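Asp/Glu-specific dipeptidyl-peptidase (Flavobacterium psychrophilum, PDB 5JXF) removes dipeptides from the N-terminus of oligopeptides as a serine peptidase of the S46 family, cleaving strictly after an aspartate or glutamate in the P1 position. Local coordinates at residues A[76-81]-A[583-588]; A[86-91]-A[674-679]; A[95-100]-A[701-706]; A[665-668]-A[672-675]. All coordinates share one frame; numbering follows the deposited sequence.

Interaction 1 (A[76-81]-A[583-588])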
loop_
_atom_site.group_PDB
_atom_site.type_symbol
_atom_site.label_atom_id
_atom_site.label_comp_id
_atom_site.label_asym_id
_atom_site.label_seq_id
_atom_site.Cartn_x
_atom_site.Cartn_y
_atom_site.Cartn_z
ATOM N N ASP A 76 -19.989 -5.551 -35.190
ATOM C CA ASP A 76 -19.171 -5.215 -36.358
ATOM C C ASP A 76 -17.988 -4.308 -36.054
ATOM O O ASP A 76 -17.061 -4.200 -36.848
ATOM C CB ASP A 76 -20.046 -4.562 -37.426
ATOM C CG ASP A 76 -21.092 -5.534 -37.980
ATOM O OD1 ASP A 76 -20.739 -6.720 -38.174
ATOM O OD2 ASP A 76 -22.256 -5.131 -38.162
ATOM N N ALA A 77 -18.013 -3.665 -34.893
ATOM C CA ALA A 77 -16.930 -2.773 -34.523
ATOM C C ALA A 77 -15.992 -3.402 -33.472
ATOM O O ALA A 77 -15.036 -2.753 -33.019
ATOM C CB ALA A 77 -17.505 -1.451 -34.016
ATOM N N VAL A 78 -16.258 -4.650 -33.085
ATOM C CA VAL A 78 -15.447 -5.305 -32.047
ATOM C C VAL A 78 -14.846 -6.653 -32.479
ATOM O O VAL A 78 -15.392 -7.723 -32.199
ATOM C CB VAL A 78 -16.267 -5.504 -30.760
ATOM C CG1 VAL A 78 -15.369 -5.976 -29.628
ATOM C CG2 VAL A 78 -16.934 -4.171 -30.355
ATOM N N PRO A 79 -13.695 -6.599 -33.154
ATOM C CA PRO A 79 -13.081 -7.864 -33.565
ATOM C C PRO A 79 -12.140 -8.478 -32.511
ATOM O O PRO A 79 -11.609 -7.794 -31.607
ATOM C CB PRO A 79 -12.299 -7.471 -34.819
ATOM C CG PRO A 79 -11.914 -6.015 -34.568
ATOM C CD PRO A 79 -13.053 -5.421 -33.775
ATOM N N HIS A 80 -11.964 -9.785 -32.651
ATOM C CA HIS A 80 -10.993 -10.575 -31.910
ATOM C C HIS A 80 -9.602 -10.168 -32.364
ATOM O O HIS A 80 -9.319 -10.191 -33.560
ATOM C CB HIS A 80 -11.223 -12.066 -32.186
ATOM C CG HIS A 80 -10.948 -12.977 -31.048
ATOM N ND1 HIS A 80 -10.111 -12.640 -29.989
ATOM C CD2 HIS A 80 -11.362 -14.235 -30.788
ATOM C CE1 HIS A 80 -10.058 -13.635 -29.140
ATOM N NE2 HIS A 80 -10.803 -14.629 -29.605
ATOM N N PHE A 81 -8.724 -9.832 -31.424
ATOM C CA PHE A 81 -7.373 -9.387 -31.767
ATOM C C PHE A 81 -6.353 -10.499 -31.529
ATOM O O PHE A 81 -6.008 -10.820 -30.396
ATOM C CB PHE A 81 -6.994 -8.130 -30.956
ATOM C CG PHE A 81 -5.714 -7.481 -31.403
ATOM C CD1 PHE A 81 -5.729 -6.511 -32.385
ATOM C CD2 PHE A 81 -4.500 -7.840 -30.835
ATOM C CE1 PHE A 81 -4.551 -5.896 -32.804
ATOM C CE2 PHE A 81 -3.318 -7.228 -31.242
ATOM C CZ PHE A 81 -3.346 -6.263 -32.237
ATOM N N SER A 583 -13.417 -17.883 -24.911
ATOM C CA SER A 583 -12.818 -17.080 -25.974
ATOM C C SER A 583 -13.794 -16.775 -27.131
ATOM O O SER A 583 -13.381 -16.672 -28.285
ATOM C CB SER A 583 -11.559 -17.761 -26.522
ATOM O OG SER A 583 -10.830 -18.380 -25.487
ATOM N N THR A 584 -15.075 -16.599 -26.814
ATOM C CA THR A 584 -16.050 -16.101 -27.788
ATOM C C THR A 584 -16.619 -14.730 -27.390
ATOM O O THR A 584 -16.529 -14.317 -26.237
ATOM C CB THR A 584 -17.204 -17.073 -27.970
ATOM O OG1 THR A 584 -17.928 -17.211 -26.744
ATOM C CG2 THR A 584 -16.674 -18.450 -28.435
ATOM N N LEU A 585 -17.201 -14.043 -28.364
ATOM C CA LEU A 585 -17.719 -12.691 -28.184
ATOM C C LEU A 585 -18.807 -12.635 -27.118
ATOM O O LEU A 585 -19.797 -13.344 -27.206
ATOM C CB LEU A 585 -18.259 -12.166 -29.518
ATOM C CG LEU A 585 -18.805 -10.743 -29.579
ATOM C CD1 LEU A 585 -17.735 -9.777 -29.232
ATOM C CD2 LEU A 585 -19.353 -10.469 -30.994
ATOM N N ARG A 586 -18.612 -11.806 -26.096
ATOM C CA ARG A 586 -19.598 -11.695 -25.017
ATOM C C ARG A 586 -19.819 -10.242 -24.683
ATOM O O ARG A 586 -18.989 -9.403 -24.951
ATOM C CB ARG A 586 -19.184 -12.407 -23.717
ATOM C CG ARG A 586 -18.820 -13.838 -23.775
ATOM C CD ARG A 586 -19.980 -14.736 -24.173
ATOM N NE ARG A 586 -19.517 -16.113 -24.236
ATOM C CZ ARG A 586 -19.469 -16.920 -23.184
ATOM N NH1 ARG A 586 -19.897 -16.493 -22.000
ATOM N NH2 ARG A 586 -19.022 -18.162 -23.320
ATOM N N VAL A 587 -20.958 -9.972 -24.081
ATOM C CA VAL A 587 -21.250 -8.656 -23.592
ATOM C C VAL A 587 -21.377 -8.737 -22.072
ATOM O O VAL A 587 -21.899 -9.714 -21.544
ATOM C CB VAL A 587 -22.540 -8.115 -24.222
ATOM C CG1 VAL A 587 -22.966 -6.814 -23.555
ATOM C CG2 VAL A 587 -22.335 -7.921 -25.710
ATOM N N THR A 588 -20.874 -7.716 -21.384
ATOM C CA THR A 588 -21.136 -7.534 -19.962
ATOM C C THR A 588 -21.389 -6.042 -19.737
ATOM O O THR A 588 -20.909 -5.204 -20.502
ATOM C CB THR A 588 -19.956 -8.041 -19.094
ATOM O OG1 THR A 588 -20.249 -7.857 -17.700
ATOM C CG2 THR A 588 -18.672 -7.311 -19.432
#

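Interaction 2 (A[86-91]-A[674-679]). With ARG (arginine), chain E; ASP (aspartic acid), chain F.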
loop_
_atom_site.group_PDB
_atom_site.type_symbol
_atom_site.label_atom_id
_atom_site.label_comp_id
_atom_site.label_asym_id
_atom_site.label_seq_id
_atom_site.Cartn_x
_atom_site.Cartn_y
_atom_site.Cartn_z
ATOM N N THR A 86 -9.072 -8.351 -27.219
ATOM C CA THR A 86 -10.141 -7.667 -27.908
ATOM C C THR A 86 -9.594 -6.368 -28.490
ATOM O O THR A 86 -8.582 -5.870 -28.023
ATOM C CB THR A 86 -11.311 -7.415 -26.967
ATOM O OG1 THR A 86 -11.684 -8.654 -26.344
ATOM C CG2 THR A 86 -12.482 -6.898 -27.725
ATOM N N SER A 87 -10.222 -5.878 -29.558
ATOM C CA SER A 87 -9.897 -4.598 -30.159
ATOM C C SER A 87 -11.206 -3.976 -30.628
ATOM O O SER A 87 -12.243 -4.623 -30.576
ATOM C CB SER A 87 -8.917 -4.763 -31.311
ATOM O OG SER A 87 -9.512 -5.512 -32.351
ATOM N N GLU A 88 -11.185 -2.704 -31.007
ATOM C CA GLU A 88 -12.411 -2.064 -31.454
ATOM C C GLU A 88 -12.126 -1.092 -32.589
ATOM O O GLU A 88 -11.114 -0.403 -32.590
ATOM C CB GLU A 88 -13.124 -1.343 -30.315
ATOM C CG GLU A 88 -12.317 -0.231 -29.680
ATOM C CD GLU A 88 -11.743 -0.648 -28.342
ATOM O OE1 GLU A 88 -11.451 -1.849 -28.181
ATOM O OE2 GLU A 88 -11.607 0.218 -27.455
ATOM N N VAL A 89 -13.005 -1.084 -33.588
ATOM C CA VAL A 89 -12.857 -0.175 -34.720
ATOM C C VAL A 89 -13.310 1.236 -34.342
ATOM O O VAL A 89 -14.434 1.416 -33.873
ATOM C CB VAL A 89 -13.666 -0.653 -35.936
ATOM C CG1 VAL A 89 -13.229 0.126 -37.151
ATOM C CG2 VAL A 89 -13.480 -2.183 -36.148
ATOM N N ILE A 90 -12.457 2.235 -34.552
ATOM C CA ILE A 90 -12.814 3.590 -34.119
ATOM C C ILE A 90 -12.719 4.585 -35.271
ATOM O O ILE A 90 -12.694 5.795 -35.083
ATOM C CB ILE A 90 -11.942 4.042 -32.921
ATOM C CG1 ILE A 90 -10.453 3.957 -33.224
ATOM C CG2 ILE A 90 -12.225 3.184 -31.720
ATOM C CD1 ILE A 90 -9.612 4.852 -32.276
ATOM N N SER A 91 -12.728 4.057 -36.488
ATOM C CA SER A 91 -12.688 4.889 -37.684
ATOM C C SER A 91 -13.218 4.186 -38.904
ATOM O O SER A 91 -13.137 2.967 -38.986
ATOM C CB SER A 91 -11.247 5.359 -37.930
ATOM O OG SER A 91 -10.831 4.845 -39.196
ATOM N N ILE A 674 -16.255 5.200 -24.375
ATOM C CA ILE A 674 -15.844 6.039 -23.237
ATOM C C ILE A 674 -14.624 5.489 -22.471
ATOM O O ILE A 674 -13.944 6.228 -21.746
ATOM C CB ILE A 674 -16.982 6.209 -22.228
ATOM C CG1 ILE A 674 -17.684 4.867 -21.991
ATOM C CG2 ILE A 674 -17.948 7.268 -22.689
ATOM C CD1 ILE A 674 -18.623 4.864 -20.783
ATOM N N GLY A 675 -14.357 4.198 -22.617
ATOM C CA GLY A 675 -13.231 3.570 -21.954
ATOM C C GLY A 675 -12.624 2.430 -22.751
ATOM O O GLY A 675 -13.233 1.894 -23.699
ATOM N N LEU A 676 -11.406 2.072 -22.374
ATOM C CA LEU A 676 -10.711 0.922 -22.949
ATOM C C LEU A 676 -10.299 -0.040 -21.841
ATOM O O LEU A 676 -9.425 0.289 -21.038
ATOM C CB LEU A 676 -9.506 1.411 -23.738
ATOM C CG LEU A 676 -8.456 0.428 -24.224
ATOM C CD1 LEU A 676 -9.032 -0.527 -25.267
ATOM C CD2 LEU A 676 -7.319 1.232 -24.791
ATOM N N ASN A 677 -10.948 -1.207 -21.775
ATOM C CA ASN A 677 -10.704 -2.160 -20.699
ATOM C C ASN A 677 -9.301 -2.725 -20.730
ATOM O O ASN A 677 -8.755 -2.955 -21.806
ATOM C CB ASN A 677 -11.709 -3.296 -20.754
ATOM C CG ASN A 677 -11.570 -4.249 -19.605
ATOM O OD1 ASN A 677 -11.938 -3.919 -18.474
ATOM N ND2 ASN A 677 -11.047 -5.452 -19.877
ATOM N N PHE A 678 -8.702 -2.938 -19.556
ATOM C CA PHE A 678 -7.350 -3.490 -19.561
ATOM C C PHE A 678 -6.903 -4.254 -18.324
ATOM O O PHE A 678 -5.844 -4.878 -18.355
ATOM C CB PHE A 678 -6.339 -2.385 -19.870
ATOM C CG PHE A 678 -6.038 -1.453 -18.711
ATOM C CD1 PHE A 678 -6.869 -0.372 -18.431
ATOM C CD2 PHE A 678 -4.877 -1.613 -17.956
ATOM C CE1 PHE A 678 -6.563 0.524 -17.396
ATOM C CE2 PHE A 678 -4.559 -0.725 -16.902
ATOM C CZ PHE A 678 -5.401 0.343 -16.624
ATOM N N ASP A 679 -7.705 -4.274 -17.262
ATOM C CA ASP A 679 -7.318 -5.043 -16.094
ATOM C C ASP A 679 -8.480 -5.275 -15.154
ATOM O O ASP A 679 -9.594 -4.837 -15.425
ATOM C CB ASP A 679 -6.195 -4.320 -15.326
ATOM C CG ASP A 679 -5.175 -5.286 -14.738
ATOM O OD1 ASP A 679 -5.462 -6.500 -14.681
ATOM O OD2 ASP A 679 -4.085 -4.835 -14.328
HETATM N N ARG E . -2.970 -7.418 -15.882
HETATM C CA ARG E . -3.245 -7.229 -17.299
HETATM C C ARG E . -4.086 -8.411 -17.794
HETATM O O ARG E . -3.677 -9.560 -17.656
HETATM C CB ARG E . -1.940 -7.100 -18.096
HETATM C CG ARG E . -1.107 -5.855 -17.753
HETATM C CD ARG E . 0.223 -5.838 -18.509
HETATM N NE ARG E . 1.029 -7.019 -18.216
HETATM C CZ ARG E . 1.942 -7.086 -17.243
HETATM N NH1 ARG E . 2.180 -6.027 -16.468
HETATM N NH2 ARG E . 2.629 -8.211 -17.045
HETATM N N ASP F . -5.268 -8.132 -18.336
HETATM C CA ASP F . -6.197 -9.187 -18.756
HETATM C C ASP F . -6.114 -9.553 -20.227
HETATM O O ASP F . -7.139 -9.728 -20.893
HETATM C CB ASP F . -7.643 -8.792 -18.406
HETATM C CG ASP F . -8.030 -9.156 -16.978
HETATM O OD1 ASP F . -7.388 -10.048 -16.397
HETATM O OD2 ASP F . -8.990 -8.562 -16.438
#

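Interaction 3 (A[95-100]-A[701-706])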
loop_
_atom_site.group_PDB
_atom_site.type_symbol
_atom_site.label_atom_id
_atom_site.label_comp_id
_atom_site.label_asym_id
_atom_site.label_seq_id
_atom_site.Cartn_x
_atom_site.Cartn_y
_atom_site.Cartn_z
ATOM N N LEU A 95 -8.993 1.826 -38.557
ATOM C CA LEU A 95 -8.246 2.154 -37.343
ATOM C C LEU A 95 -8.863 1.406 -36.202
ATOM O O LEU A 95 -10.053 1.569 -35.932
ATOM C CB LEU A 95 -8.272 3.656 -37.067
ATOM C CG LEU A 95 -7.377 4.147 -35.926
ATOM C CD1 LEU A 95 -5.953 3.719 -36.220
ATOM C CD2 LEU A 95 -7.457 5.674 -35.772
ATOM N N ILE A 96 -8.070 0.544 -35.564
ATOM C CA ILE A 96 -8.534 -0.183 -34.382
ATOM C C ILE A 96 -7.712 0.154 -33.149
ATOM O O ILE A 96 -6.502 0.432 -33.214
ATOM C CB ILE A 96 -8.516 -1.732 -34.542
ATOM C CG1 ILE A 96 -7.101 -2.253 -34.753
ATOM C CG2 ILE A 96 -9.441 -2.194 -35.685
ATOM C CD1 ILE A 96 -7.057 -3.743 -34.900
ATOM N N LEU A 97 -8.386 0.080 -32.017
ATOM C CA LEU A 97 -7.793 0.446 -30.744
ATOM C C LEU A 97 -7.734 -0.800 -29.868
ATOM O O LEU A 97 -8.678 -1.582 -29.842
ATOM C CB LEU A 97 -8.609 1.566 -30.084
ATOM C CG LEU A 97 -8.167 1.976 -28.672
ATOM C CD1 LEU A 97 -6.835 2.717 -28.768
ATOM C CD2 LEU A 97 -9.242 2.852 -28.019
ATOM N N THR A 98 -6.610 -1.009 -29.196
ATOM C CA THR A 98 -6.505 -2.099 -28.234
ATOM C C THR A 98 -5.552 -1.678 -27.076
ATOM O O THR A 98 -5.222 -0.498 -26.948
ATOM C CB THR A 98 -6.030 -3.422 -28.916
ATOM O OG1 THR A 98 -6.201 -4.519 -28.012
ATOM C CG2 THR A 98 -4.563 -3.354 -29.351
ATOM N N ASN A 99 -5.152 -2.616 -26.227
ATOM C CA ASN A 99 -4.204 -2.308 -25.114
ATOM C C ASN A 99 -2.767 -2.239 -25.576
ATOM O O ASN A 99 -2.398 -2.855 -26.576
ATOM C CB ASN A 99 -4.253 -3.366 -23.997
ATOM C CG ASN A 99 -5.509 -3.304 -23.181
ATOM O OD1 ASN A 99 -5.858 -4.260 -22.484
ATOM N ND2 ASN A 99 -6.194 -2.176 -23.247
ATOM N N HIS A 100 -1.935 -1.548 -24.811
ATOM C CA HIS A 100 -0.502 -1.584 -25.052
ATOM C C HIS A 100 0.080 -2.988 -24.841
ATOM O O HIS A 100 0.954 -3.427 -25.591
ATOM C CB HIS A 100 0.216 -0.557 -24.158
ATOM C CG HIS A 100 1.691 -0.476 -24.399
ATOM N ND1 HIS A 100 2.614 -1.079 -23.573
ATOM C CD2 HIS A 100 2.400 0.123 -25.383
ATOM C CE1 HIS A 100 3.831 -0.835 -24.022
ATOM N NE2 HIS A 100 3.728 -0.116 -25.127
ATOM N N VAL A 701 -8.976 2.393 -19.383
ATOM C CA VAL A 701 -8.351 3.675 -19.688
ATOM C C VAL A 701 -9.450 4.613 -20.152
ATOM O O VAL A 701 -10.255 4.246 -21.007
ATOM C CB VAL A 701 -7.257 3.598 -20.784
ATOM C CG1 VAL A 701 -6.400 4.869 -20.744
ATOM C CG2 VAL A 701 -6.389 2.359 -20.647
ATOM N N ASP A 702 -9.486 5.817 -19.585
ATOM C CA ASP A 702 -10.403 6.869 -20.020
ATOM C C ASP A 702 -10.053 7.295 -21.450
ATOM O O ASP A 702 -8.883 7.558 -21.717
ATOM C CB ASP A 702 -10.298 8.061 -19.034
ATOM C CG ASP A 702 -11.441 9.033 -19.166
ATOM O OD1 ASP A 702 -11.643 9.571 -20.284
ATOM O OD2 ASP A 702 -12.150 9.233 -18.152
ATOM N N MET A 703 -11.028 7.366 -22.372
ATOM C CA MET A 703 -10.718 7.678 -23.781
ATOM C C MET A 703 -10.165 9.111 -23.911
ATOM O O MET A 703 -9.360 9.404 -24.805
ATOM C CB MET A 703 -11.948 7.471 -24.692
ATOM C CG MET A 703 -12.117 5.970 -25.218
ATOM S SD MET A 703 -10.598 5.308 -25.848
ATOM C CE MET A 703 -10.390 6.403 -27.247
ATOM N N ARG A 704 -10.559 10.001 -23.007
ATOM C CA ARG A 704 -9.934 11.328 -22.969
ATOM C C ARG A 704 -8.405 11.271 -22.800
ATOM O O ARG A 704 -7.686 12.034 -23.432
ATOM C CB ARG A 704 -10.549 12.184 -21.861
ATOM C CG ARG A 704 -11.975 12.613 -22.183
ATOM C CD ARG A 704 -12.629 13.286 -20.997
ATOM N NE ARG A 704 -12.836 12.339 -19.908
ATOM C CZ ARG A 704 -13.436 12.639 -18.757
ATOM N NH1 ARG A 704 -13.895 13.869 -18.554
ATOM N NH2 ARG A 704 -13.581 11.705 -17.812
ATOM N N TYR A 705 -7.905 10.357 -21.977
ATOM C CA TYR A 705 -6.452 10.182 -21.810
ATOM C C TYR A 705 -5.797 9.552 -23.040
ATOM O O TYR A 705 -4.687 9.939 -23.424
ATOM C CB TYR A 705 -6.158 9.328 -20.574
ATOM C CG TYR A 705 -4.688 9.298 -20.196
ATOM C CD1 TYR A 705 -3.975 10.480 -20.018
ATOM C CD2 TYR A 705 -4.029 8.103 -19.985
ATOM C CE1 TYR A 705 -2.643 10.466 -19.675
ATOM C CE2 TYR A 705 -2.700 8.076 -19.635
ATOM C CZ TYR A 705 -2.016 9.262 -19.480
ATOM O OH TYR A 705 -0.695 9.227 -19.151
ATOM N N VAL A 706 -6.473 8.564 -23.641
ATOM C CA VAL A 706 -5.979 7.988 -24.889
ATOM C C VAL A 706 -5.767 9.074 -25.940
ATOM O O VAL A 706 -4.674 9.217 -26.501
ATOM C CB VAL A 706 -6.945 6.925 -25.444
ATOM C CG1 VAL A 706 -6.465 6.423 -26.806
ATOM C CG2 VAL A 706 -7.079 5.783 -24.448
#

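Interaction 4 (A[665-668]-A[672-675])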
loop_
_atom_site.group_PDB
_atom_site.type_symbol
_atom_site.label_atom_id
_atom_site.label_comp_id
_atom_site.label_asym_id
_atom_site.label_seq_id
_atom_site.Cartn_x
_atom_site.Cartn_y
_atom_site.Cartn_z
ATOM N N PRO A 665 -13.781 -2.577 -25.716
ATOM C CA PRO A 665 -14.338 -1.232 -25.628
ATOM C C PRO A 665 -15.301 -1.123 -24.468
ATOM O O PRO A 665 -16.084 -2.031 -24.256
ATOM C CB PRO A 665 -15.081 -1.069 -26.963
ATOM C CG PRO A 665 -15.499 -2.483 -27.331
ATOM C CD PRO A 665 -14.352 -3.350 -26.845
ATOM N N ALA A 666 -15.256 -0.025 -23.724
ATOM C CA ALA A 666 -16.370 0.277 -22.850
ATOM C C ALA A 666 -17.186 1.377 -23.512
ATOM O O ALA A 666 -16.654 2.432 -23.875
ATOM C CB ALA A 666 -15.889 0.696 -21.427
ATOM N N VAL A 667 -18.476 1.111 -23.695
ATOM C CA VAL A 667 -19.359 2.076 -24.309
ATOM C C VAL A 667 -20.423 2.550 -23.345
ATOM O O VAL A 667 -20.831 1.832 -22.432
ATOM C CB VAL A 667 -20.056 1.499 -25.580
ATOM C CG1 VAL A 667 -19.000 1.121 -26.600
ATOM C CG2 VAL A 667 -20.948 0.316 -25.217
ATOM N N ASP A 668 -20.881 3.772 -23.575
ATOM C CA ASP A 668 -21.879 4.411 -22.721
ATOM C C ASP A 668 -23.291 3.992 -23.145
ATOM O O ASP A 668 -23.470 3.065 -23.970
ATOM C CB ASP A 668 -21.716 5.947 -22.783
ATOM C CG ASP A 668 -22.019 6.537 -24.205
ATOM O OD1 ASP A 668 -22.543 5.817 -25.073
ATOM O OD2 ASP A 668 -21.725 7.724 -24.462
ATOM N N ASN A 672 -21.453 5.022 -27.520
ATOM C CA ASN A 672 -20.194 5.734 -27.711
ATOM C C ASN A 672 -19.068 5.186 -26.857
ATOM O O ASN A 672 -19.275 4.843 -25.691
ATOM C CB ASN A 672 -20.379 7.227 -27.394
ATOM C CG ASN A 672 -21.569 7.824 -28.117
ATOM O OD1 ASN A 672 -21.539 8.011 -29.334
ATOM N ND2 ASN A 672 -22.634 8.104 -27.377
ATOM N N LEU A 673 -17.873 5.130 -27.434
ATOM C CA LEU A 673 -16.695 4.678 -26.715
ATOM C C LEU A 673 -16.297 5.665 -25.622
ATOM O O LEU A 673 -16.007 6.818 -25.921
ATOM C CB LEU A 673 -15.515 4.491 -27.659
ATOM C CG LEU A 673 -14.340 3.771 -26.988
ATOM C CD1 LEU A 673 -14.785 2.376 -26.601
ATOM C CD2 LEU A 673 -13.098 3.736 -27.876
ATOM N N ILE A 674 -16.255 5.200 -24.375
ATOM C CA ILE A 674 -15.844 6.039 -23.237
ATOM C C ILE A 674 -14.624 5.489 -22.471
ATOM O O ILE A 674 -13.944 6.228 -21.746
ATOM C CB ILE A 674 -16.982 6.209 -22.228
ATOM C CG1 ILE A 674 -17.684 4.867 -21.991
ATOM C CG2 ILE A 674 -17.948 7.268 -22.689
ATOM C CD1 ILE A 674 -18.623 4.864 -20.783
ATOM N N GLY A 675 -14.357 4.198 -22.617
ATOM C CA GLY A 675 -13.231 3.570 -21.954
ATOM C C GLY A 675 -12.624 2.430 -22.751
ATOM O O GLY A 675 -13.233 1.894 -23.699
#

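Interaction 1 (A[76-81]-A[583-588])
His-80 and Ser-583 form the closer half of this contact. The imidazole corner carrying NE2 comes to 3.5 Å from the carbonyl O of Ser-583, with the oxygen lying obliquely to the ring. The two atoms are not hydrogen-bonded. The ring is held instead through ND1, which bonds to the carbonyl oxygen of Cys-85, leaving NE2 directed at the 583-588 segment. The other half is looser. Leu-585 keeps its CG opposite its own backbone N (chi1 -178°), which carries CD1 to 4.5 Å from Val-78 CG1 and 4.3 Å from Val-78 O. That same carbonyl oxygen is hydrogen-bonded to the hydroxyl of Tyr-285. The backbones stay well apart, the nearest alpha carbons being those of His-80 and Leu-585 at 8.0 Å, so no strand pairing links them. This spacing fits two separate antiparallel sheets facing each other, as in the double beta-barrel of chymotrypsin-like proteases: residues 80-81 belong to one sheet, whereas strand 586-591 is an outer strand of the other. Val-78, His-80 and Leu-585 are all buried, and solvent reaches the contact at Ser-583, which is partly exposed. On the far side of the second segment, Arg-586 NE donates to Thr-584 OG1 over 3.2 Å, with the hydroxyl close to the guanidinium plane, and its NH1 and NH2 continue to the carbonyl oxygens of Met-40 and Asp-580.

Interaction 2 (A[86-91]-A[674-679])
Glu-88 and Leu-676 cross obliquely, a carboxylate against a methyl group. Glu-88 OE2 lies 3.5 Å from Leu-676 CD1, and OE1 of the same carboxylate is 4.0 Å from that methyl. The glutamate gets there by a folded conformation: CG sits between the backbone N and the carbonyl carbon (chi1 61°), and the chain bends again at chi2 (-104°), which brings the carboxylate to the Leu-676 methyl. Leu-676 meets it with CG opposite the backbone N (chi1 168°), which puts CD1 against the carboxylate. OE2 is buried and finds no polar partner in the model, an environment that may favour a protonated glutamate. The strand bearing Leu-676, 673-680, belongs to the sheet of the second barrel in a chymotrypsin-like fold, and two classic beta bulges kink it, one at Ile-674 and Gly-675, the other at Phe-678 and Asp-679 opposite Val-699. The second bulge lies at the bound groups. Asp-679 OD1 accepts from the alpha-amino N of the bound arginine at 2.9 Å, while OD2 is engaged by Arg-233 in a salt bridge and by the backbone N of Trp-229. Phe-678 O receives a weak bond, 3.3 Å, from N of the bound aspartic acid. With an alanine at Asp-679, the amino group of the bound arginine would probably lose its acidic acceptor and Arg-233 its charge mate.

Interaction 3 (A[95-100]-A[701-706])
Leu-97, Met-703 and Val-706 meet across this contact without any flat group; the planar pair stands behind them, where the guanidinium of Arg-704 receives the carboxylate of Asp-702 at its edge and in its plane. The grip is side-on: NE bonds to Asp-702 OD1 at 3.0 Å and NH2 to Asp-702 OD2 at 2.9 Å. Both oxygens are met on their syn side, yet 30° and 23° out of the carboxylate plane, so the two groups are somewhat twisted against each other. Asp-702 OD1 has a second donor, the backbone N of Arg-704 at 3.0 Å, which it accepts on its anti lone pair. Two bonds on OD1 and one on OD2 fix the rotation of the carboxylate, and Arg-704 NH1 goes on to a salt bridge with Glu-643. Toward the other segment the chemistry is apolar. Leu-97, with CG opposite its backbone N (chi1 175°), reaches Met-703 tip to tip: CD2 lies 3.5 Å from SD and 3.8 Å from CE, the methionine chain being bent at both chi2 and chi3. The other branch, Leu-97 CD1, is 4.2 Å from Val-706 CG1. Strand 95-98 of one sheet thus packs on the start of the helix that follows strand 698-702 of the other, with Asp-702 as the N-cap of helix 703-713, consistent with the helix that follows the last strand of the second barrel in chymotrypsin-like proteases.

Interaction 4 (A[665-668]-A[672-675])
Ala-666 and Gly-675 pair as neighbours in a beta hairpin of strands 665-667 and 673-680, the second carrying a classic bulge: Ile-674 and Gly-675 both face Ala-666. The evidence lies in one carbonyl. Ala-666 O accepts from Ile-674 N at 2.8 Å, almost in line with the C=O (angle at the oxygen 161°), and also from Gly-675 N at 3.2 Å, tilted from the carbonyl plane. In return Ala-666 N donates to Gly-675 O at 2.8 Å, coming from above that carbonyl plane. Glycine suits the bulge, since a beta carbon there would crowd Ala-666 CB. Nearer the turn the polar atoms are satisfied by Asp-668 and Asn-672. Asp-668 N donates to Asn-672 O at 2.9 Å, in the carbonyl plane, and the side chain closes the loop from the other direction. Its CG is turned between backbone N and carbonyl carbon (chi1 65°), bringing OD1 to 2.8 Å from Asn-672 N, which approaches from above the carboxylate plane. OD2 offers its syn lone pair to Asn-672 ND2 at 3.1 Å; the carboxylate and amide planes stand 89° apart. Were Asp-668 replaced by an alanine, Asn-672 N would probably lose its acceptor and the asparagine amide would be likely to turn more freely. At the end of strand 665-667 away from the turn, packing is tight, with Pro-665 CB 3.5 Å from Leu-673 CD1.

Overall arrangement
All four contacts lie in the buried interior, with Ser-583 of interaction 1 the one touching residue partly exposed. Interactions 1, 2 and 3 each bring the sheet holding 80-81, 85-89 and 95-98 against the other sheet or the helix following it, through side chains and without hydrogen bonds across. Interaction 4 differs: both its strands lie in one sheet, and backbone bonds and a carboxylate do the joining. Interactions 2 and 4 share Ile-674 and Gly-675, and interaction 3 is tied on by a probable bond from Met-703 N to Ile-674 O. Leu-673 CD2 packs against Glu-88, Leu-97 and Met-703, linking three contacts; only interaction 2 holds residues of the dipeptide pocket.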